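Local atomic coordinates of PA14 domain-containing protein (Clostridium clariflavum, PDB entry 6QDI), a protein that probably senses plant biomass outside the cell as a membrane-bound anti-sigma factor, its tandem calcium-binding PA14 domains serving as sugar-recognition elements. Residues 221-230 / 259-270. Residues are numbered along the deposited sequence; the frame is centred on the assembly and turned at random. Where two conformers were deposited one is given.
With CA (calcium ion), chain E.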
loop_
_atom_site.group_PDB
_atom_site.type_symbol
_atom_site.label_atom_id
_atom_site.label_comp_id
_atom_site.label_asym_id
_atom_site.label_seq_id
_atom_site.Cartn_x
_atom_site.Cartn_y
_atom_site.Cartn_z
ATOM N N ASP A 221 5.960 5.858 12.244
ATOM C CA ASP A 221 5.045 6.855 12.806
ATOM C C ASP A 221 4.279 6.030 13.846
ATOM O O ASP A 221 3.437 5.227 13.435
ATOM C CB ASP A 221 4.089 7.392 11.746
ATOM C CG ASP A 221 3.006 8.265 12.315
ATOM O OD1 ASP A 221 2.838 8.268 13.586
ATOM O OD2 ASP A 221 2.316 8.935 11.528
ATOM N N ASP A 222 4.603 6.093 15.150
ATOM C CA ASP A 222 5.373 7.125 15.802
ATOM C C ASP A 222 6.371 6.681 16.857
ATOM O O ASP A 222 7.000 7.536 17.466
ATOM C CB ASP A 222 4.458 8.255 16.336
ATOM C CG ASP A 222 3.402 7.738 17.238
ATOM O OD1 ASP A 222 3.739 7.402 18.416
ATOM O OD2 ASP A 222 2.219 7.627 16.834
ATOM N N GLY A 223 6.558 5.382 17.044
ATOM C CA GLY A 223 7.669 4.895 17.851
ATOM C C GLY A 223 8.110 3.536 17.357
ATOM O O GLY A 223 7.294 2.762 16.833
ATOM N N ALA A 224 9.397 3.247 17.514
ATOM C CA ALA A 224 9.945 1.973 17.084
ATOM C C ALA A 224 11.238 1.719 17.794
ATOM O O ALA A 224 11.973 2.636 18.158
ATOM C CB ALA A 224 10.163 1.921 15.589
ATOM N N SER A 225 11.540 0.423 17.939
ATOM C CA SER A 225 12.827 -0.038 18.424
ATOM C C SER A 225 13.254 -1.256 17.634
ATOM O O SER A 225 12.438 -2.118 17.338
ATOM C CB SER A 225 12.807 -0.357 19.915
ATOM O OG SER A 225 12.671 0.866 20.673
ATOM N N LEU A 226 14.538 -1.301 17.303
ATOM C CA LEU A 226 15.084 -2.414 16.551
ATOM C C LEU A 226 16.239 -3.070 17.281
ATOM O O LEU A 226 17.259 -2.422 17.581
ATOM C CB LEU A 226 15.611 -1.960 15.185
ATOM C CG LEU A 226 16.162 -3.065 14.295
ATOM C CD1 LEU A 226 15.056 -3.986 13.781
ATOM C CD2 LEU A 226 16.897 -2.466 13.105
ATOM N N TRP A 227 16.078 -4.367 17.527
ATOM C CA TRP A 227 17.102 -5.239 18.117
ATOM C C TRP A 227 17.649 -6.141 17.015
ATOM O O TRP A 227 16.891 -6.807 16.306
ATOM C CB TRP A 227 16.485 -6.123 19.200
ATOM C CG TRP A 227 15.969 -5.382 20.369
ATOM C CD1 TRP A 227 14.789 -4.699 20.492
ATOM C CD2 TRP A 227 16.645 -5.214 21.639
ATOM N NE1 TRP A 227 14.677 -4.165 21.756
ATOM C CE2 TRP A 227 15.792 -4.464 22.482
ATOM C CE3 TRP A 227 17.862 -5.663 22.156
ATOM C CZ2 TRP A 227 16.143 -4.120 23.792
ATOM C CZ3 TRP A 227 18.204 -5.346 23.459
ATOM C CH2 TRP A 227 17.340 -4.584 24.265
ATOM N N ILE A 228 18.968 -6.163 16.879
ATOM C CA ILE A 228 19.682 -6.973 15.892
ATOM C C ILE A 228 20.692 -7.785 16.700
ATOM O O ILE A 228 21.569 -7.206 17.376
ATOM C CB ILE A 228 20.404 -6.042 14.863
ATOM C CG1 ILE A 228 19.399 -5.326 13.975
ATOM C CG2 ILE A 228 21.446 -6.783 14.105
ATOM C CD1 ILE A 228 18.588 -6.187 13.057
ATOM N N ASP A 229 20.555 -9.105 16.657
ATOM C CA ASP A 229 21.417 -9.977 17.459
ATOM C C ASP A 229 21.473 -9.550 18.911
ATOM O O ASP A 229 22.511 -9.548 19.570
ATOM C CB ASP A 229 22.789 -10.151 16.827
ATOM C CG ASP A 229 22.749 -10.974 15.557
ATOM O OD1 ASP A 229 21.854 -11.846 15.425
ATOM O OD2 ASP A 229 23.645 -10.772 14.690
ATOM N N ARG A 230 20.300 -9.195 19.456
ATOM C CA ARG A 230 20.103 -8.842 20.872
ATOM C C ARG A 230 20.875 -7.600 21.296
ATOM O O ARG A 230 21.106 -7.405 22.485
ATOM C CB ARG A 230 20.349 -10.030 21.792
ATOM C CG ARG A 230 19.505 -11.193 21.377
ATOM C CD ARG A 230 19.573 -12.322 22.382
ATOM N NE ARG A 230 18.888 -13.469 21.850
ATOM C CZ ARG A 230 19.018 -14.680 22.372
ATOM N NH1 ARG A 230 19.617 -14.880 23.561
ATOM N NH2 ARG A 230 18.511 -15.695 21.717
ATOM N N GLU A 259 19.347 -12.277 14.189
ATOM C CA GLU A 259 18.130 -12.304 15.028
ATOM C C GLU A 259 17.522 -10.909 15.062
ATOM O O GLU A 259 18.216 -9.943 15.313
ATOM C CB GLU A 259 18.474 -12.783 16.423
ATOM C CG GLU A 259 17.265 -13.097 17.292
ATOM C CD GLU A 259 17.669 -13.579 18.695
ATOM O OE1 GLU A 259 17.170 -13.087 19.751
ATOM O OE2 GLU A 259 18.477 -14.440 18.799
ATOM N N VAL A 260 16.208 -10.807 14.817
ATOM C CA VAL A 260 15.551 -9.504 14.786
ATOM C C VAL A 260 14.373 -9.479 15.727
ATOM O O VAL A 260 13.534 -10.399 15.737
ATOM C CB VAL A 260 15.152 -9.106 13.361
ATOM C CG1 VAL A 260 14.243 -10.069 12.663
ATOM C CG2 VAL A 260 14.591 -7.700 13.286
ATOM N N MET A 261 14.263 -8.355 16.439
ATOM C CA MET A 261 13.026 -8.007 17.162
ATOM C C MET A 261 12.763 -6.547 16.825
ATOM O O MET A 261 13.589 -5.671 17.096
ATOM C CB MET A 261 13.162 -8.201 18.664
ATOM C CG MET A 261 11.883 -7.847 19.418
ATOM S SD MET A 261 11.986 -8.062 21.185
ATOM C CE MET A 261 12.241 -9.778 21.356
ATOM N N LEU A 262 11.613 -6.296 16.193
ATOM C CA LEU A 262 11.210 -4.957 15.785
ATOM C C LEU A 262 9.931 -4.648 16.531
ATOM O O LEU A 262 8.916 -5.354 16.381
ATOM C CB LEU A 262 11.041 -4.870 14.276
ATOM C CG LEU A 262 10.516 -3.564 13.724
ATOM C CD1 LEU A 262 11.411 -2.406 14.006
ATOM C CD2 LEU A 262 10.274 -3.698 12.240
ATOM N N LEU A 263 9.977 -3.606 17.356
ATOM C CA LEU A 263 8.818 -3.158 18.134
ATOM C C LEU A 263 8.323 -1.855 17.520
ATOM O O LEU A 263 9.117 -1.016 17.131
ATOM C CB LEU A 263 9.206 -2.903 19.602
ATOM C CG LEU A 263 9.762 -4.064 20.433
ATOM C CD1 LEU A 263 9.146 -5.404 20.078
ATOM C CD2 LEU A 263 11.274 -4.203 20.354
ATOM N N TYR A 264 7.004 -1.721 17.448
ATOM C CA TYR A 264 6.376 -0.590 16.784
ATOM C C TYR A 264 5.162 -0.129 17.556
ATOM O O TYR A 264 4.438 -0.961 18.103
ATOM C CB TYR A 264 5.960 -1.036 15.346
ATOM C CG TYR A 264 4.997 -0.044 14.761
ATOM C CD1 TYR A 264 5.423 1.227 14.357
ATOM C CD2 TYR A 264 3.649 -0.287 14.810
ATOM C CE1 TYR A 264 4.509 2.195 14.023
ATOM C CE2 TYR A 264 2.746 0.698 14.497
ATOM C CZ TYR A 264 3.178 1.946 14.116
ATOM O OH TYR A 264 2.230 2.916 13.813
ATOM N N ARG A 265 4.889 1.187 17.547
ATOM C CA ARG A 265 3.647 1.675 18.109
ATOM C C ARG A 265 3.099 2.873 17.343
ATOM O O ARG A 265 3.854 3.706 16.803
ATOM C CB ARG A 265 3.830 2.079 19.571
ATOM C CG ARG A 265 4.684 3.298 19.760
ATOM C CD ARG A 265 5.332 3.417 21.083
ATOM N NE ARG A 265 4.450 3.278 22.204
ATOM C CZ ARG A 265 4.740 3.733 23.418
ATOM N NH1 ARG A 265 5.830 4.436 23.638
ATOM N NH2 ARG A 265 3.890 3.501 24.397
ATOM N N ASN A 266 1.776 2.945 17.358
ATOM C CA ASN A 266 1.052 4.183 17.034
ATOM C C ASN A 266 0.461 4.662 18.347
ATOM O O ASN A 266 -0.189 3.896 19.057
ATOM C CB ASN A 266 -0.070 3.934 16.025
ATOM C CG ASN A 266 -0.649 5.236 15.478
ATOM O OD1 ASN A 266 -0.175 6.324 15.807
ATOM N ND2 ASN A 266 -1.663 5.138 14.642
ATOM N N THR A 267 0.656 5.940 18.656
ATOM C CA THR A 267 0.090 6.548 19.854
ATOM C C THR A 267 -0.995 7.583 19.551
ATOM O O THR A 267 -1.542 8.171 20.475
ATOM C CB THR A 267 1.170 7.157 20.771
ATOM O OG1 THR A 267 1.854 8.204 20.082
ATOM C CG2 THR A 267 2.149 6.108 21.276
ATOM N N GLY A 268 -1.274 7.802 18.263
ATOM C CA GLY A 268 -2.336 8.708 17.880
ATOM C C GLY A 268 -2.160 9.101 16.400
ATOM O O GLY A 268 -1.054 9.137 15.858
ATOM N N LEU A 269 -3.270 9.485 15.783
ATOM C CA LEU A 269 -3.304 9.868 14.382
ATOM C C LEU A 269 -2.777 8.713 13.527
ATOM O O LEU A 269 -3.159 7.567 13.752
ATOM C CB LEU A 269 -2.579 11.204 14.122
ATOM C CG LEU A 269 -2.938 12.391 15.006
ATOM C CD1 LEU A 269 -2.168 13.623 14.529
ATOM C CD2 LEU A 269 -4.414 12.674 14.944
ATOM N N ALA A 270 -2.011 8.994 12.471
ATOM C CA ALA A 270 -1.666 7.956 11.537
ATOM C C ALA A 270 -0.609 7.000 12.065
ATOM O O ALA A 270 0.071 7.276 13.068
ATOM C CB ALA A 270 -1.208 8.604 10.223
HETATM CA CA CA E . 0.908 8.319 14.954
HETATM O O HOH W 1 17.718 -9.295 18.243
#
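The Trp227 indole meets Met261 and Leu263 across two antiparallel strands: Met261 SD approaches the five-membered ring of Trp227 obliquely, 4.9 Å from the centroid, a Met-aromatic contact, while at the ring's edge Leu263 CD2 reaches CD1 of Trp227 (3.6 Å) and Met261 O lies in plane. The Tyr264 ring, on the other face of the sheet with Leu226 and Leu262, takes Asp221 O at its edge; its chi1 of 165° carries the ring along the sheet to the corner at Asp221, where OH donates a 2.6 Å bond to Asp221 O. The Arg265 guanidinium has Thr267 CG2 above one face, toward its rim, and makes a salt bridge to Asp165, a hydrogen bond to the Trp237 carbonyl and a cation-pi contact with that ring. Arg230 grips Glu259 side-on, NE to OE1 at 2.7 Å and nearly straight, NH2 to OE2 more bent, the two planes 57° apart. Antiparallel backbone bonds pair Gly223 with Arg265, Ser225 with Leu263 and Trp227 with Met261; Arg265 O accepts from both Asp222 N and Gly223 N, a classic beta bulge beside the cis peptide before Asp222. Asp221 OD1, Asp222 OD2 and Asn266 OD1 each bind calcium at 2.4 Å, joined by the carbonyls of Gly268 and Ala270 and two further ligand atoms. Thr267 fixes the Asp222 carboxylate: its N meets the syn lone pair of OD2 at 2.9 Å, and OG1 meets OD1 from above the plane at 2.6 Å. Asn266 OD1 also closes an Asx turn with Gly268 N. Asp222 OD2 and Asn266 OD1 lie only 2.9 Å apart, a repulsion the shared calcium probably offsets, and the metal joins the 221-222 corner to the 266-270 loop in this second PA14 domain.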